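Local structure of uncharacterized protein ycf41 (Synechococcus elongatus PCC 6301, 3KOJ) at residues V40-G45 with P52-V57; Q17-E22 with R72-V77. The protein probably binds single-stranded DNA through an OB-fold domain of the single-strand binding protein family. The protein carries 1 engineered substitution. All coordinates share one frame; numbering follows the deposited sequence.

How the contacts relate
From the N terminus, the chain first lays down residues 17-22 in the long strand 12-28, then turns back through strand 35-43 and on into strand 53-60. Contact 1 closes the short hairpin between the last two, where 40-45 meets 52-57. After helix 62-70 the chain reaches 72-77, which pairs with 17-22 in contact 2 and closes a loop of 49 residues with contact 1 nested inside it. Strand 12-28 therefore has 35-43 along one edge and 76-84 along the other, in the curled sheet of an OB fold. The two contacts meet directly where Q42 N lies 2.8 Å from T19 O, probably a hydrogen bond, and both touch a second subunit.

Contact 1. Residues V40-G45 with P52-V57; sequences VVQFPG and PARLKV
R54 reaches across to Q42 and grips its amide oxygen side-on with two nitrogens. R54 NE, 2.8 Å from Q42 OE1, sits on a lone pair of that oxygen; R54 NH2, 3.0 Å from Q42 OE1, comes from above the carbonyl plane in a more bent bond. OE1 sits in the guanidinium plane, although amide and guanidinium planes are turned 47° apart. Q42 gets there with CG anti to the backbone N (chi1 179°) and an extended chain, its CG lying 3.7 Å from P52 CB. On the other face of the sheet, the F43 ring takes A53 CB over one face in a CH-pi contact, 4.0 Å from CB to the ring centroid, and L55 CB at its edge. Further along, V41 CG2 meets V57 CG2 at 3.8 Å, the two valines crossing at about a right angle. Q42 and R54 are a non-hydrogen-bonded pair of this OB-fold hairpin, flanked by the hydrogen-bonded pairs V41-L55 and F43-A53; A53 N to F43 O, at 2.7 Å, runs nearly along the C=O axis. Beyond them, V41 and V57 pack on L79 of strand 76-84, while L55 touches L83 of a second subunit.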
# COMPACT_ATOMS: atom_id res chain seq x y z
N VAL B 40 -3.92 -21.24 -0.04
CA VAL B 40 -3.51 -20.75 1.27
C VAL B 40 -2.06 -20.33 1.19
O VAL B 40 -1.25 -21.00 0.55
CB VAL B 40 -3.67 -21.83 2.37
CG1 VAL B 40 -3.20 -21.28 3.71
CG2 VAL B 40 -5.13 -22.27 2.46
N VAL B 41 -1.72 -19.21 1.83
CA VAL B 41 -0.35 -18.75 1.83
C VAL B 41 0.11 -18.55 3.26
O VAL B 41 -0.70 -18.45 4.18
CB VAL B 41 -0.18 -17.42 1.06
CG1 VAL B 41 -0.64 -17.59 -0.38
CG2 VAL B 41 -0.94 -16.29 1.76
N GLN B 42 1.43 -18.50 3.45
CA GLN B 42 2.01 -18.29 4.76
C GLN B 42 3.00 -17.14 4.69
O GLN B 42 3.76 -17.01 3.73
CB GLN B 42 2.72 -19.56 5.24
CG GLN B 42 3.38 -19.40 6.61
CD GLN B 42 4.06 -20.68 7.08
OE1 GLN B 42 3.39 -21.66 7.42
NE2 GLN B 42 5.38 -20.67 7.10
N PHE B 43 2.97 -16.28 5.70
CA PHE B 43 3.89 -15.15 5.75
C PHE B 43 4.39 -14.97 7.17
O PHE B 43 3.71 -15.36 8.13
CB PHE B 43 3.25 -13.88 5.18
CG PHE B 43 1.90 -13.54 5.76
CD1 PHE B 43 1.78 -12.59 6.77
CD2 PHE B 43 0.75 -14.14 5.26
CE1 PHE B 43 0.53 -12.23 7.25
CE2 PHE B 43 -0.51 -13.79 5.74
CZ PHE B 43 -0.62 -12.83 6.74
N PRO B 44 5.58 -14.38 7.33
CA PRO B 44 6.20 -14.14 8.64
C PRO B 44 5.38 -13.37 9.65
O PRO B 44 4.65 -12.44 9.30
CB PRO B 44 7.49 -13.41 8.28
CG PRO B 44 7.77 -13.84 6.87
CD PRO B 44 6.40 -13.79 6.26
N GLY B 45 5.52 -13.76 10.91
CA GLY B 45 4.84 -13.07 11.98
C GLY B 45 5.60 -11.77 12.07
O GLY B 45 6.58 -11.56 11.36
N PRO B 52 4.41 -17.85 12.10
CA PRO B 52 4.06 -17.28 10.80
C PRO B 52 2.54 -17.31 10.72
O PRO B 52 1.89 -18.05 11.46
CB PRO B 52 4.70 -18.25 9.83
CG PRO B 52 5.95 -18.68 10.57
CD PRO B 52 5.41 -18.92 11.97
N ALA B 53 1.96 -16.51 9.84
CA ALA B 53 0.51 -16.51 9.72
C ALA B 53 0.10 -17.23 8.45
O ALA B 53 0.85 -17.26 7.47
CB ALA B 53 -0.02 -15.08 9.70
N ARG B 54 -1.07 -17.85 8.47
CA ARG B 54 -1.57 -18.52 7.28
C ARG B 54 -2.87 -17.85 6.91
O ARG B 54 -3.71 -17.56 7.77
CB ARG B 54 -1.75 -20.02 7.52
CG ARG B 54 -0.41 -20.71 7.61
CD ARG B 54 -0.52 -22.21 7.45
NE ARG B 54 0.81 -22.76 7.19
CZ ARG B 54 1.05 -23.92 6.59
NH1 ARG B 54 0.04 -24.69 6.19
NH2 ARG B 54 2.30 -24.30 6.37
N LEU B 55 -3.04 -17.59 5.63
CA LEU B 55 -4.20 -16.87 5.16
C LEU B 55 -4.84 -17.46 3.91
O LEU B 55 -4.15 -17.82 2.96
CB LEU B 55 -3.77 -15.43 4.89
CG LEU B 55 -4.75 -14.40 4.33
CD1 LEU B 55 -5.88 -14.15 5.31
CD2 LEU B 55 -3.98 -13.11 4.04
N LYS B 56 -6.16 -17.55 3.93
CA LYS B 56 -6.89 -18.06 2.79
C LYS B 56 -6.89 -16.94 1.75
O LYS B 56 -7.15 -15.79 2.07
CB LYS B 56 -8.33 -18.41 3.17
CG LYS B 56 -9.17 -18.88 2.00
CD LYS B 56 -10.59 -19.22 2.44
CE LYS B 56 -11.47 -19.60 1.26
NZ LYS B 56 -12.86 -19.93 1.70
N VAL B 57 -6.59 -17.30 0.51
CA VAL B 57 -6.54 -16.33 -0.58
C VAL B 57 -7.51 -16.77 -1.67
O VAL B 57 -7.52 -17.94 -2.06
CB VAL B 57 -5.11 -16.25 -1.14
CG1 VAL B 57 -5.06 -15.39 -2.38
CG2 VAL B 57 -4.18 -15.70 -0.07

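Contact 2. Residues Q17-E22 with R72-V77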
# COMPACT_ATOMS: atom_id res chain seq x y z
N GLN B 17 3.70 -10.28 0.77
CA GLN B 17 4.70 -11.16 0.20
C GLN B 17 4.45 -12.45 0.99
O GLN B 17 4.49 -12.43 2.22
CB GLN B 17 6.08 -10.62 0.51
CG GLN B 17 7.22 -11.32 -0.17
CD GLN B 17 8.53 -10.67 0.20
OE1 GLN B 17 8.61 -9.45 0.35
NE2 GLN B 17 9.58 -11.48 0.35
N ALA B 18 4.20 -13.56 0.30
CA ALA B 18 3.91 -14.81 1.00
C ALA B 18 4.31 -16.04 0.19
O ALA B 18 4.63 -15.95 -1.00
CB ALA B 18 2.42 -14.88 1.35
N THR B 19 4.26 -17.19 0.86
CA THR B 19 4.60 -18.47 0.27
C THR B 19 3.35 -19.34 0.12
O THR B 19 2.55 -19.45 1.05
CB THR B 19 5.62 -19.23 1.16
OG1 THR B 19 6.78 -18.41 1.36
CG2 THR B 19 6.04 -20.55 0.51
N VAL B 20 3.18 -19.94 -1.05
CA VAL B 20 2.02 -20.80 -1.30
C VAL B 20 2.19 -22.10 -0.49
O VAL B 20 3.17 -22.82 -0.69
CB VAL B 20 1.91 -21.14 -2.81
CG1 VAL B 20 0.71 -22.05 -3.07
CG2 VAL B 20 1.78 -19.84 -3.61
N VAL B 21 1.25 -22.39 0.41
CA VAL B 21 1.35 -23.61 1.22
C VAL B 21 0.20 -24.58 0.99
O VAL B 21 0.18 -25.68 1.54
CB VAL B 21 1.48 -23.28 2.71
CG1 VAL B 21 2.75 -22.48 2.94
CG2 VAL B 21 0.26 -22.52 3.20
N GLU B 22 -0.79 -24.16 0.20
CA GLU B 22 -1.88 -25.05 -0.18
C GLU B 22 -2.17 -24.68 -1.62
O GLU B 22 -2.53 -23.54 -1.93
CB GLU B 22 -3.13 -24.89 0.68
CG GLU B 22 -4.11 -26.05 0.43
CD GLU B 22 -5.16 -26.23 1.51
OE1 GLU B 22 -4.82 -26.15 2.71
OE2 GLU B 22 -6.33 -26.48 1.15
N ARG B 72 2.35 -22.56 -7.39
CA ARG B 72 2.63 -23.93 -6.95
C ARG B 72 3.20 -23.90 -5.53
O ARG B 72 3.68 -22.86 -5.08
CB ARG B 72 3.62 -24.60 -7.90
CG ARG B 72 3.01 -24.93 -9.25
CD ARG B 72 1.88 -25.95 -9.09
NE ARG B 72 1.15 -26.18 -10.33
CZ ARG B 72 0.09 -25.48 -10.73
NH1 ARG B 72 -0.38 -24.49 -9.98
NH2 ARG B 72 -0.51 -25.78 -11.88
N LEU B 73 3.12 -25.03 -4.84
CA LEU B 73 3.62 -25.11 -3.48
C LEU B 73 5.03 -24.58 -3.36
O LEU B 73 5.89 -24.87 -4.19
CB LEU B 73 3.58 -26.56 -2.96
CG LEU B 73 2.20 -27.20 -2.78
CD1 LEU B 73 2.37 -28.59 -2.16
CD2 LEU B 73 1.34 -26.32 -1.89
N ASN B 74 5.24 -23.78 -2.32
CA ASN B 74 6.52 -23.16 -2.00
C ASN B 74 6.93 -21.98 -2.88
O ASN B 74 8.03 -21.45 -2.72
CB ASN B 74 7.64 -24.22 -1.98
CG ASN B 74 8.76 -23.84 -1.02
OD1 ASN B 74 8.51 -23.46 0.13
ND2 ASN B 74 10.00 -23.96 -1.48
N ASP B 75 6.06 -21.57 -3.80
CA ASP B 75 6.35 -20.40 -4.63
C ASP B 75 6.21 -19.17 -3.75
O ASP B 75 5.29 -19.09 -2.94
CB ASP B 75 5.35 -20.26 -5.78
CG ASP B 75 5.66 -21.16 -6.95
OD1 ASP B 75 6.75 -21.77 -6.97
OD2 ASP B 75 4.81 -21.26 -7.86
N GLU B 76 7.12 -18.20 -3.89
CA GLU B 76 7.02 -16.97 -3.10
C GLU B 76 6.41 -15.94 -4.04
O GLU B 76 6.93 -15.67 -5.12
CB GLU B 76 8.40 -16.50 -2.63
CG GLU B 76 8.36 -15.13 -1.94
CD GLU B 76 8.55 -15.19 -0.44
OE1 GLU B 76 9.71 -15.03 0.02
OE2 GLU B 76 7.56 -15.40 0.29
N VAL B 77 5.29 -15.36 -3.63
CA VAL B 77 4.59 -14.39 -4.46
C VAL B 77 4.27 -13.10 -3.71
O VAL B 77 4.49 -13.00 -2.50
CB VAL B 77 3.24 -14.98 -4.96
CG1 VAL B 77 3.50 -16.23 -5.78
CG2 VAL B 77 2.34 -15.32 -3.76
O HOH W 1 6.75 -16.32 3.17
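A type II beta turn, R72 to D75, leads the chain from helix 62-70 into strand 76-84 of the OB fold, and here it docks against strand 12-28. The pairing starts as regular antiparallel sheet. A18 and V77 form a hydrogen-bonded pair, and V77 N meets A18 O at 2.8 Å, nearly along the C=O axis. T19 and E76 follow as a non-hydrogen-bonded pair, and V20 N then bonds to D75 O. Past this point the turn takes over: V20 O accepts from N74 N (2.8 Å, 166° at the hydrogen), so V20 is held to the turn through both its backbone N and O.

V20 CB points toward 72-77 and lies 3.4 Å from R72 O, with CG1 anti to the backbone N. That carbonyl also takes the turn's own bond from D75 N, while R72 N donates to D75 OD2, meeting it from above the carboxylate plane. L73 CB points away, but the branch CD2 swings back to lie 3.6 Å from V21 C. V21 and E22 form a classic beta bulge opposite V40, where strand 12-28 turns its corner.

At the other end, the Q17 amide and E76 carboxylate stand almost perpendicular, 89° apart, and Q17 OE1 is hydrogen-bonded to M11 N of a second subunit. E76 bends at chi2 (107°), bringing its carboxylate closer to strand 17-21. One water bridges T19 and E76, accepting from T19 OG1 at 2.8 Å and donating to E76 OE2 at 3.1 Å.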